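Local atomic coordinates of structural protein ORF273 (Acidianus two-tailed virus, PDB entry 4ART), a protein that is a thermo- and acido-stable structural component of an archaeal virus particle, whose precise role in the virion is not established. Residues Asn37-Glu40 with Lys41-Lys45; Asp163-Ala166 with Arg167-Ile171; Arg184-Ala188 with Asp189-Asp193; Arg82-Asn85 with Asp86-Ala89. All blocks are in the same frame, centred on the assembly; numbering follows the deposited sequence.

Contact 1: residues Asn37-Glu40 with Lys41-Lys45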
loop_
_atom_site.group_PDB
_atom_site.type_symbol
_atom_site.label_atom_id
_atom_site.label_comp_id
_atom_site.label_asym_id
_atom_site.label_seq_id
_atom_site.Cartn_x
_atom_site.Cartn_y
_atom_site.Cartn_z
ATOM N N ASN A 37 17.984 -10.468 -14.387
ATOM C CA ASN A 37 17.875 -11.125 -15.682
ATOM C C ASN A 37 16.446 -11.266 -16.119
ATOM O O ASN A 37 16.151 -11.117 -17.299
ATOM C CB ASN A 37 18.560 -12.481 -15.691
ATOM C CG ASN A 37 20.041 -12.409 -15.977
ATOM O OD1 ASN A 37 20.496 -11.695 -16.881
ATOM N ND2 ASN A 37 20.829 -13.187 -15.245
ATOM N N GLU A 38 15.561 -11.541 -15.154
ATOM C CA GLU A 38 14.147 -11.684 -15.394
ATOM C C GLU A 38 13.488 -10.318 -15.684
ATOM O O GLU A 38 12.793 -10.217 -16.680
ATOM C CB GLU A 38 13.484 -12.444 -14.230
ATOM C CG GLU A 38 12.029 -12.848 -14.463
ATOM C CD GLU A 38 11.664 -13.618 -15.724
ATOM O OE1 GLU A 38 12.520 -14.356 -16.269
ATOM O OE2 GLU A 38 10.494 -13.501 -16.150
ATOM N N ILE A 39 13.723 -9.267 -14.849
ATOM C CA ILE A 39 13.154 -7.922 -15.105
ATOM C C ILE A 39 13.592 -7.452 -16.509
ATOM O O ILE A 39 12.765 -6.976 -17.278
ATOM C CB ILE A 39 13.524 -6.849 -14.024
ATOM C CG1 ILE A 39 13.430 -7.355 -12.549
ATOM C CG2 ILE A 39 12.764 -5.531 -14.240
ATOM C CD1 ILE A 39 12.075 -7.803 -12.029
ATOM N N GLU A 40 14.891 -7.612 -16.828
ATOM C CA GLU A 40 15.477 -7.254 -18.117
ATOM C C GLU A 40 14.721 -7.950 -19.265
ATOM O O GLU A 40 14.238 -7.258 -20.167
ATOM C CB GLU A 40 16.960 -7.630 -18.128
ATOM C CG GLU A 40 17.757 -7.046 -19.269
ATOM C CD GLU A 40 19.151 -7.631 -19.272
ATOM O OE1 GLU A 40 19.309 -8.778 -19.754
ATOM O OE2 GLU A 40 20.075 -6.965 -18.749
ATOM N N LYS A 41 14.566 -9.307 -19.179
ATOM C CA LYS A 41 13.859 -10.173 -20.143
ATOM C C LYS A 41 12.438 -9.672 -20.364
ATOM O O LYS A 41 11.994 -9.591 -21.504
ATOM C CB LYS A 41 13.837 -11.629 -19.640
ATOM C CG LYS A 41 13.395 -12.652 -20.676
ATOM C CD LYS A 41 13.044 -13.995 -20.045
ATOM C CE LYS A 41 11.560 -14.131 -19.763
ATOM N NZ LYS A 41 11.209 -15.479 -19.245
ATOM N N GLU A 42 11.752 -9.306 -19.268
ATOM C CA GLU A 42 10.388 -8.765 -19.273
ATOM C C GLU A 42 10.305 -7.397 -19.939
ATOM O O GLU A 42 9.364 -7.157 -20.689
ATOM C CB GLU A 42 9.807 -8.715 -17.854
ATOM C CG GLU A 42 9.552 -10.096 -17.268
ATOM C CD GLU A 42 8.161 -10.383 -16.733
ATOM O OE1 GLU A 42 7.342 -9.442 -16.611
ATOM O OE2 GLU A 42 7.913 -11.555 -16.370
ATOM N N ILE A 43 11.290 -6.509 -19.700
ATOM C CA ILE A 43 11.312 -5.181 -20.319
ATOM C C ILE A 43 11.423 -5.257 -21.854
ATOM O O ILE A 43 10.547 -4.729 -22.538
ATOM C CB ILE A 43 12.327 -4.210 -19.654
ATOM C CG1 ILE A 43 11.868 -3.855 -18.222
ATOM C CG2 ILE A 43 12.529 -2.940 -20.494
ATOM C CD1 ILE A 43 12.972 -3.260 -17.297
ATOM N N ARG A 44 12.431 -5.996 -22.375
ATOM C CA ARG A 44 12.687 -6.170 -23.813
ATOM C C ARG A 44 11.487 -6.722 -24.624
ATOM O O ARG A 44 11.457 -6.551 -25.843
ATOM C CB ARG A 44 13.987 -6.962 -24.078
ATOM C CG ARG A 44 15.122 -6.683 -23.081
ATOM C CD ARG A 44 16.520 -6.693 -23.656
ATOM N NE ARG A 44 16.840 -7.923 -24.378
ATOM C CZ ARG A 44 17.606 -7.970 -25.462
ATOM N NH1 ARG A 44 18.166 -6.864 -25.936
ATOM N NH2 ARG A 44 17.839 -9.128 -26.068
ATOM N N LYS A 45 10.479 -7.316 -23.944
ATOM C CA LYS A 45 9.264 -7.850 -24.563
ATOM C C LYS A 45 7.980 -7.216 -23.995
ATOM O O LYS A 45 7.888 -5.997 -23.846
ATOM C CB LYS A 45 9.228 -9.391 -24.480
ATOM C CG LYS A 45 9.104 -9.980 -23.070
ATOM C CD LYS A 45 9.588 -11.434 -23.003
ATOM C CE LYS A 45 8.475 -12.449 -23.151
ATOM N NZ LYS A 45 8.982 -13.845 -23.061
HETATM O O HOH W 1 9.144 -16.315 -16.697
#
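Ile39 and Ile43 touch one helical turn apart near the C-terminal end of helix 23-44, with CG2 of Ile39 3.8 Å from CD1 of Ile43. This is the tight side of an amphipathic helix: both isoleucines pack on Phe258 of strand 258-261, and Ile43 also reaches Trp253. Glu40 lies buried beside them, extended beyond CG, with OE2 bonded to the backbone N of Phe258. Arg44, at the helix end, makes a cation-pi contact with Trp257.

The solvent side is marked by Lys41, whose chain reaches the otherwise buried Glu38. Glu38 holds CG trans to its own N (chi1 -171°) and then bends at chi2, which swings the carboxylate forward along the helix. There OE1 meets NZ of Lys41 in a weak salt bridge of 3.4 Å, and a water that donates to Glu38 OE2 also accepts weakly from the same NZ. Beneath both sides run i to i+4 backbone bonds, the straightest being Arg44 N to Glu40 O at 172°. Glu42, partly exposed and bonded through OE2 to Asn56 ND2, also comes close to the second oxygen of Glu38. The two carboxylate planes stand 74° apart, with Glu38 OE2 only 3.2 Å from Glu42 OE2.

Contact 2: residues Asp163-Ala166 with Arg167-Ile171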
loop_
_atom_site.group_PDB
_atom_site.type_symbol
_atom_site.label_atom_id
_atom_site.label_comp_id
_atom_site.label_asym_id
_atom_site.label_seq_id
_atom_site.Cartn_x
_atom_site.Cartn_y
_atom_site.Cartn_z
ATOM N N ASP A 163 14.087 -15.521 8.416
ATOM C CA ASP A 163 14.295 -15.851 9.832
ATOM C C ASP A 163 14.751 -14.650 10.631
ATOM O O ASP A 163 14.252 -14.415 11.732
ATOM C CB ASP A 163 15.376 -16.946 9.990
ATOM C CG ASP A 163 15.019 -18.317 9.479
ATOM O OD1 ASP A 163 13.811 -18.592 9.316
ATOM O OD2 ASP A 163 15.948 -19.142 9.299
ATOM N N SER A 164 15.737 -13.925 10.085
ATOM C CA SER A 164 16.364 -12.750 10.698
ATOM C C SER A 164 15.335 -11.671 10.858
ATOM O O SER A 164 15.226 -11.094 11.936
ATOM C CB SER A 164 17.518 -12.249 9.835
ATOM O OG SER A 164 18.710 -12.856 10.278
ATOM N N LEU A 165 14.550 -11.432 9.809
ATOM C CA LEU A 165 13.475 -10.465 9.827
ATOM C C LEU A 165 12.403 -10.824 10.866
ATOM O O LEU A 165 11.995 -9.960 11.641
ATOM C CB LEU A 165 12.862 -10.363 8.420
ATOM C CG LEU A 165 12.014 -9.157 8.162
ATOM C CD1 LEU A 165 12.717 -7.861 8.619
ATOM C CD2 LEU A 165 11.698 -9.058 6.707
ATOM N N ALA A 166 11.969 -12.096 10.894
ATOM C CA ALA A 166 10.945 -12.567 11.838
ATOM C C ALA A 166 11.406 -12.355 13.291
ATOM O O ALA A 166 10.610 -11.900 14.113
ATOM C CB ALA A 166 10.613 -14.054 11.590
ATOM N N ARG A 167 12.700 -12.651 13.590
ATOM C CA ARG A 167 13.301 -12.477 14.901
ATOM C C ARG A 167 13.297 -11.017 15.325
ATOM O O ARG A 167 12.952 -10.742 16.457
ATOM C CB ARG A 167 14.739 -13.035 14.935
ATOM C CG ARG A 167 14.795 -14.532 15.127
ATOM C CD ARG A 167 16.192 -15.012 15.493
ATOM N NE ARG A 167 17.154 -14.834 14.404
ATOM C CZ ARG A 167 17.350 -15.719 13.432
ATOM N NH1 ARG A 167 16.640 -16.844 13.393
ATOM N NH2 ARG A 167 18.257 -15.487 12.490
ATOM N N ALA A 168 13.682 -10.089 14.430
ATOM C CA ALA A 168 13.704 -8.641 14.714
ATOM C C ALA A 168 12.298 -8.102 14.962
ATOM O O ALA A 168 12.142 -7.118 15.672
ATOM C CB ALA A 168 14.359 -7.885 13.565
ATOM N N LEU A 169 11.286 -8.740 14.360
ATOM C CA LEU A 169 9.883 -8.374 14.503
ATOM C C LEU A 169 9.281 -9.029 15.737
ATOM O O LEU A 169 8.109 -8.791 16.047
ATOM C CB LEU A 169 9.083 -8.763 13.229
ATOM C CG LEU A 169 9.242 -7.826 12.038
ATOM C CD1 LEU A 169 8.704 -8.475 10.753
ATOM C CD2 LEU A 169 8.574 -6.454 12.327
ATOM N N ARG A 170 10.073 -9.870 16.435
ATOM C CA ARG A 170 9.736 -10.630 17.652
ATOM C C ARG A 170 8.654 -11.667 17.372
ATOM O O ARG A 170 8.019 -12.180 18.305
ATOM C CB ARG A 170 9.365 -9.731 18.856
ATOM C CG ARG A 170 10.475 -8.780 19.338
ATOM C CD ARG A 170 10.055 -7.985 20.566
ATOM N NE ARG A 170 9.822 -8.839 21.741
ATOM C CZ ARG A 170 8.622 -9.173 22.217
ATOM N NH1 ARG A 170 7.514 -8.723 21.631
ATOM N NH2 ARG A 170 8.520 -9.958 23.282
ATOM N N ILE A 171 8.485 -12.014 16.087
ATOM C CA ILE A 171 7.511 -13.011 15.664
ATOM C C ILE A 171 7.670 -14.346 16.419
ATOM O O ILE A 171 6.647 -14.836 16.893
ATOM C CB ILE A 171 7.385 -13.123 14.123
ATOM C CG1 ILE A 171 6.649 -11.899 13.551
ATOM C CG2 ILE A 171 6.674 -14.410 13.713
ATOM C CD1 ILE A 171 6.777 -11.671 12.054
HETATM O O HOH W 2 18.636 -16.188 9.946
#
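The guanidinium of Arg167 lies with one face over the backbone of the preceding helical turn: Asp163 O sits 3.7 Å above its plane, over the centre, and Ser164 N lies above the rim of the same face. NH1 approaches Asp163 CB, while NH2 reaches toward Ser164 and donates a hydrogen bond to a water 2.7 Å away. That water is also weakly bonded to Ser164 OG. A bend at chi3 (-67°) folds the arginine back along helix 162-168, laying the group flat against the backbone. The Asp163 carboxylate instead has a long, weak ion pair with Lys123.

At the other end, the helix closes in a Schellman motif. Arg170 takes a positive phi of 65°, its N bonds to Arg167 O, and Ile171 N reaches back to Ala166 O at 2.9 Å. The same carbonyl accepts a weak bond from Leu169 N. This turn brings Ile171 CB to 4.2 Å from Ala166 CB, and both side chains pack on Tyr120 of helix 113-123. Leu169 CD1 rests 4.3 Å from Leu165 CG.

Arg170, which breaks the first helix's geometry, is also the N-cap residue of helix 171-179. Backbone bonds and apolar contacts thus fix the turn, whereas the Asp163 carboxylate, its OD2 4.7 Å from Arg167 NH1, is too far for a direct salt bridge, and any attraction is probably longer-range.

Contact 3: residues Arg184-Ala188 with Asp189-Asp193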
loop_
_atom_site.group_PDB
_atom_site.type_symbol
_atom_site.label_atom_id
_atom_site.label_comp_id
_atom_site.label_asym_id
_atom_site.label_seq_id
_atom_site.Cartn_x
_atom_site.Cartn_y
_atom_site.Cartn_z
ATOM N N ARG A 184 1.172 -27.094 14.542
ATOM C CA ARG A 184 -0.183 -27.541 14.243
ATOM C C ARG A 184 -0.820 -26.596 13.197
ATOM O O ARG A 184 -0.219 -25.595 12.808
ATOM C CB ARG A 184 -1.041 -27.530 15.538
ATOM C CG ARG A 184 -1.088 -26.191 16.305
ATOM C CD ARG A 184 -2.274 -26.167 17.250
ATOM N NE ARG A 184 -2.292 -24.973 18.092
ATOM C CZ ARG A 184 -3.129 -23.950 17.947
ATOM N NH1 ARG A 184 -4.018 -23.944 16.967
ATOM N NH2 ARG A 184 -3.071 -22.917 18.773
ATOM N N THR A 185 -2.048 -26.923 12.764
ATOM C CA THR A 185 -2.821 -26.081 11.868
ATOM C C THR A 185 -3.468 -25.015 12.747
ATOM O O THR A 185 -4.113 -25.351 13.743
ATOM C CB THR A 185 -3.877 -26.896 11.102
ATOM O OG1 THR A 185 -3.256 -28.029 10.495
ATOM C CG2 THR A 185 -4.599 -26.055 10.040
ATOM N N ILE A 186 -3.302 -23.748 12.387
ATOM C CA ILE A 186 -3.922 -22.632 13.110
ATOM C C ILE A 186 -5.113 -22.097 12.307
ATOM O O ILE A 186 -5.167 -22.280 11.087
ATOM C CB ILE A 186 -2.876 -21.530 13.459
ATOM C CG1 ILE A 186 -2.360 -20.786 12.208
ATOM C CG2 ILE A 186 -1.736 -22.125 14.274
ATOM C CD1 ILE A 186 -1.947 -19.375 12.435
ATOM N N THR A 187 -6.056 -21.435 12.973
ATOM C CA THR A 187 -7.209 -20.842 12.291
ATOM C C THR A 187 -6.789 -19.471 11.717
ATOM O O THR A 187 -5.742 -18.926 12.105
ATOM C CB THR A 187 -8.386 -20.641 13.270
ATOM O OG1 THR A 187 -7.986 -19.694 14.257
ATOM C CG2 THR A 187 -8.857 -21.939 13.938
ATOM N N ALA A 188 -7.645 -18.888 10.850
ATOM C CA ALA A 188 -7.456 -17.545 10.295
ATOM C C ALA A 188 -7.509 -16.523 11.447
ATOM O O ALA A 188 -6.745 -15.558 11.456
ATOM C CB ALA A 188 -8.542 -17.244 9.275
ATOM N N ASP A 189 -8.398 -16.773 12.438
ATOM C CA ASP A 189 -8.547 -15.926 13.620
ATOM C C ASP A 189 -7.263 -15.862 14.430
ATOM O O ASP A 189 -6.872 -14.771 14.846
ATOM C CB ASP A 189 -9.728 -16.359 14.478
ATOM C CG ASP A 189 -11.059 -16.120 13.785
ATOM O OD1 ASP A 189 -11.212 -15.054 13.129
ATOM O OD2 ASP A 189 -11.925 -17.019 13.840
ATOM N N GLU A 190 -6.582 -17.013 14.596
ATOM C CA GLU A 190 -5.299 -17.109 15.316
ATOM C C GLU A 190 -4.202 -16.368 14.583
ATOM O O GLU A 190 -3.376 -15.709 15.207
ATOM C CB GLU A 190 -4.916 -18.563 15.557
ATOM C CG GLU A 190 -5.779 -19.203 16.636
ATOM C CD GLU A 190 -5.437 -20.647 16.954
ATOM O OE1 GLU A 190 -5.274 -21.452 16.009
ATOM O OE2 GLU A 190 -5.368 -20.981 18.159
ATOM N N PHE A 191 -4.190 -16.475 13.254
ATOM C CA PHE A 191 -3.237 -15.763 12.422
ATOM C C PHE A 191 -3.445 -14.255 12.629
ATOM O O PHE A 191 -2.482 -13.533 12.874
ATOM C CB PHE A 191 -3.419 -16.146 10.943
ATOM C CG PHE A 191 -2.449 -15.470 10.021
ATOM C CD1 PHE A 191 -2.722 -14.208 9.496
ATOM C CD2 PHE A 191 -1.282 -16.098 9.659
ATOM C CE1 PHE A 191 -1.827 -13.577 8.669
ATOM C CE2 PHE A 191 -0.390 -15.466 8.826
ATOM C CZ PHE A 191 -0.671 -14.204 8.344
ATOM N N ASN A 192 -4.712 -13.794 12.549
ATOM C CA ASN A 192 -5.091 -12.393 12.726
ATOM C C ASN A 192 -4.713 -11.825 14.088
ATOM O O ASN A 192 -4.214 -10.697 14.151
ATOM C CB ASN A 192 -6.577 -12.180 12.386
ATOM C CG ASN A 192 -6.891 -12.377 10.919
ATOM O OD1 ASN A 192 -6.031 -12.217 10.032
ATOM N ND2 ASN A 192 -8.132 -12.729 10.636
ATOM N N ASP A 193 -4.949 -12.603 15.166
ATOM C CA ASP A 193 -4.613 -12.228 16.548
ATOM C C ASP A 193 -3.129 -11.997 16.681
ATOM O O ASP A 193 -2.735 -10.998 17.286
ATOM C CB ASP A 193 -5.069 -13.296 17.576
ATOM C CG ASP A 193 -6.568 -13.419 17.740
ATOM O OD1 ASP A 193 -7.271 -12.402 17.539
ATOM O OD2 ASP A 193 -7.038 -14.528 18.099
#
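From the short strand 185-186 the backbone turns at Thr187 into helix 188-201, whose first i to i+4 bonds run from Phe191 N to Thr187 O and from Asn192 N to Ala188 O. Thr187 and Glu190 form a capping box. Thr187 OG1, placed between its own N and carbonyl carbon (chi1 64°), accepts from Glu190 N at 3.0 Å, and Glu190 OE1 returns the bond by accepting from Thr187 N at 3.1 Å.

Arg184 then grips the same carboxylate end-on. NH1 donates to Glu190 OE1 at 3.0 Å on the syn lone pair, leaving the anti lone pair for Thr187 N. NH2 meets Glu190 OE2 at 3.1 Å from above the carboxylate plane, and the two flat groups are 42° apart. Ile186 CG2 lies over one guanidinium face, near its rim. Ile186 CD1 reaches the Phe191 stem, 3.8 Å from CB and near the plane of the ring at its edge. Ile186 and Phe191 both pack on Leu121 of helix 113-123. The Phe191 ring also meets Phe228 of the second subunit at a steep angle, so the start of this helix belongs to the dimer interface.

Three donors on one carboxylate fix Glu190 firmly. The salt bridge would probably favour its ionised form, and a negative charge in the first turn would probably be favoured by the helix dipole.

Contact 4: residues Arg82-Asn85 with Asp86-Ala89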
loop_
_atom_site.group_PDB
_atom_site.type_symbol
_atom_site.label_atom_id
_atom_site.label_comp_id
_atom_site.label_asym_id
_atom_site.label_seq_id
_atom_site.Cartn_x
_atom_site.Cartn_y
_atom_site.Cartn_z
ATOM N N ARG A 82 4.114 -28.794 -10.186
ATOM C CA ARG A 82 5.215 -28.191 -9.430
ATOM C C ARG A 82 4.983 -28.346 -7.919
ATOM O O ARG A 82 3.855 -28.567 -7.495
ATOM C CB ARG A 82 5.371 -26.695 -9.794
ATOM C CG ARG A 82 5.737 -26.412 -11.247
ATOM C CD ARG A 82 7.209 -26.608 -11.532
ATOM N NE ARG A 82 7.487 -26.449 -12.957
ATOM C CZ ARG A 82 8.700 -26.435 -13.489
ATOM N NH1 ARG A 82 9.773 -26.556 -12.715
ATOM N NH2 ARG A 82 8.854 -26.290 -14.798
ATOM N N SER A 83 6.041 -28.212 -7.105
ATOM C CA SER A 83 5.914 -28.314 -5.656
ATOM C C SER A 83 6.245 -27.020 -4.948
ATOM O O SER A 83 7.307 -26.426 -5.168
ATOM C CB SER A 83 6.787 -29.429 -5.100
ATOM O OG SER A 83 6.722 -29.415 -3.683
ATOM N N ALA A 84 5.385 -26.663 -3.998
ATOM C CA ALA A 84 5.563 -25.486 -3.152
ATOM C C ALA A 84 6.834 -25.661 -2.276
ATOM O O ALA A 84 7.409 -24.671 -1.831
ATOM C CB ALA A 84 4.311 -25.257 -2.284
ATOM N N ASN A 85 7.312 -26.923 -2.128
ATOM C CA ASN A 85 8.509 -27.269 -1.353
ATOM C C ASN A 85 9.792 -26.801 -2.022
ATOM O O ASN A 85 10.781 -26.579 -1.340
ATOM C CB ASN A 85 8.563 -28.771 -1.050
ATOM C CG ASN A 85 7.363 -29.271 -0.285
ATOM O OD1 ASN A 85 6.890 -28.651 0.676
ATOM N ND2 ASN A 85 6.824 -30.404 -0.710
ATOM N N ASP A 86 9.749 -26.596 -3.339
ATOM C CA ASP A 86 10.888 -26.130 -4.143
ATOM C C ASP A 86 11.134 -24.619 -4.085
ATOM O O ASP A 86 12.172 -24.158 -4.549
ATOM C CB ASP A 86 10.705 -26.606 -5.600
ATOM C CG ASP A 86 10.790 -28.111 -5.786
ATOM O OD1 ASP A 86 11.635 -28.752 -5.111
ATOM O OD2 ASP A 86 10.043 -28.642 -6.624
ATOM N N ILE A 87 10.168 -23.843 -3.554
ATOM C CA ILE A 87 10.280 -22.383 -3.449
ATOM C C ILE A 87 11.352 -22.011 -2.426
ATOM O O ILE A 87 11.258 -22.401 -1.257
ATOM C CB ILE A 87 8.910 -21.713 -3.160
ATOM C CG1 ILE A 87 7.915 -22.012 -4.291
ATOM C CG2 ILE A 87 9.080 -20.180 -2.940
ATOM C CD1 ILE A 87 6.480 -21.818 -3.948
ATOM N N TYR A 88 12.356 -21.251 -2.872
ATOM C CA TYR A 88 13.496 -20.815 -2.065
ATOM C C TYR A 88 13.415 -19.310 -1.712
ATOM O O TYR A 88 13.821 -18.901 -0.616
ATOM C CB TYR A 88 14.780 -21.105 -2.848
ATOM C CG TYR A 88 16.070 -20.797 -2.125
ATOM C CD1 TYR A 88 16.328 -21.329 -0.865
ATOM C CD2 TYR A 88 17.072 -20.045 -2.733
ATOM C CE1 TYR A 88 17.549 -21.111 -0.224
ATOM C CE2 TYR A 88 18.302 -19.822 -2.099
ATOM C CZ TYR A 88 18.532 -20.359 -0.846
ATOM O OH TYR A 88 19.725 -20.147 -0.211
ATOM N N ALA A 89 12.909 -18.495 -2.650
ATOM C CA ALA A 89 12.770 -17.048 -2.483
ATOM C C ALA A 89 11.492 -16.556 -3.117
ATOM O O ALA A 89 11.073 -17.067 -4.166
ATOM C CB ALA A 89 13.972 -16.316 -3.086
HETATM O O HOH W 3 8.760 -27.475 -8.624
HETATM O O HOH W 4 9.233 -23.821 0.147
#
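Ser83 and Asp86 are joined by a backbone hydrogen bond, Asp86 N to Ser83 O at 3.1 Å, in which the donor stands well above the carbonyl plane. A weak backbone bond follows from Ile87 N to Ala84 O, 3.4 Å long. The two make a short 3-10 turn just ahead of strand 87-96. Ser83 O also accepts from Tyr73 OH of helix 70-78.

Among side-chain bonds, Ser83 OG accepts from Asn85 N at 3.0 Å. With OG trans to the serine's own N (chi1 175°), the hydroxyl lies beside the carbonyl and faces the turn.

Water adds a bridge on the polar side. One molecule accepts from Ser83 N and donates to Asp86 OD2 at 2.6 Å, tying the aspartate back over the turn.

Apolar contact is slight within the turn: Ile87 CD1 approaches Ala84 CB at 4.4 Å and runs past Ala84 O. Ile87 is buried chiefly by its surroundings, packing on Tyr73 and on Tyr60 and Leu62 of strand 58-62.

The serine bond defines an ST turn, which leads the chain from the surface loop into the central mixed sheet; there Tyr88 and Ala89, both opposite Ile61, form a classic beta bulge.

In the fold
The four contacts are local turns and helix ends spread around one chain, and none touches another. Contacts 2 and 3 are the nearest pair, centres 18 Å apart and nearest atoms about 9 Å; helix 113-123 connects them, receiving Ala166 and Ile171 from one and Ile186 and Phe191 from the other. Contact 1 lies across the chain's centre from both, 33 Å from contact 2 and 38 Å from contact 3 between centres. Contact 4 sits about 22 Å, centre to centre, from contacts 1 and 2, at the start of a strand inside the mixed sheet, whereas contact 1 packs against an outermost strand, 258-261. Contact 3 alone reaches the second subunit, and a glycerol, probably from crystallisation, lies about 4 Å from the Phe191 side chain.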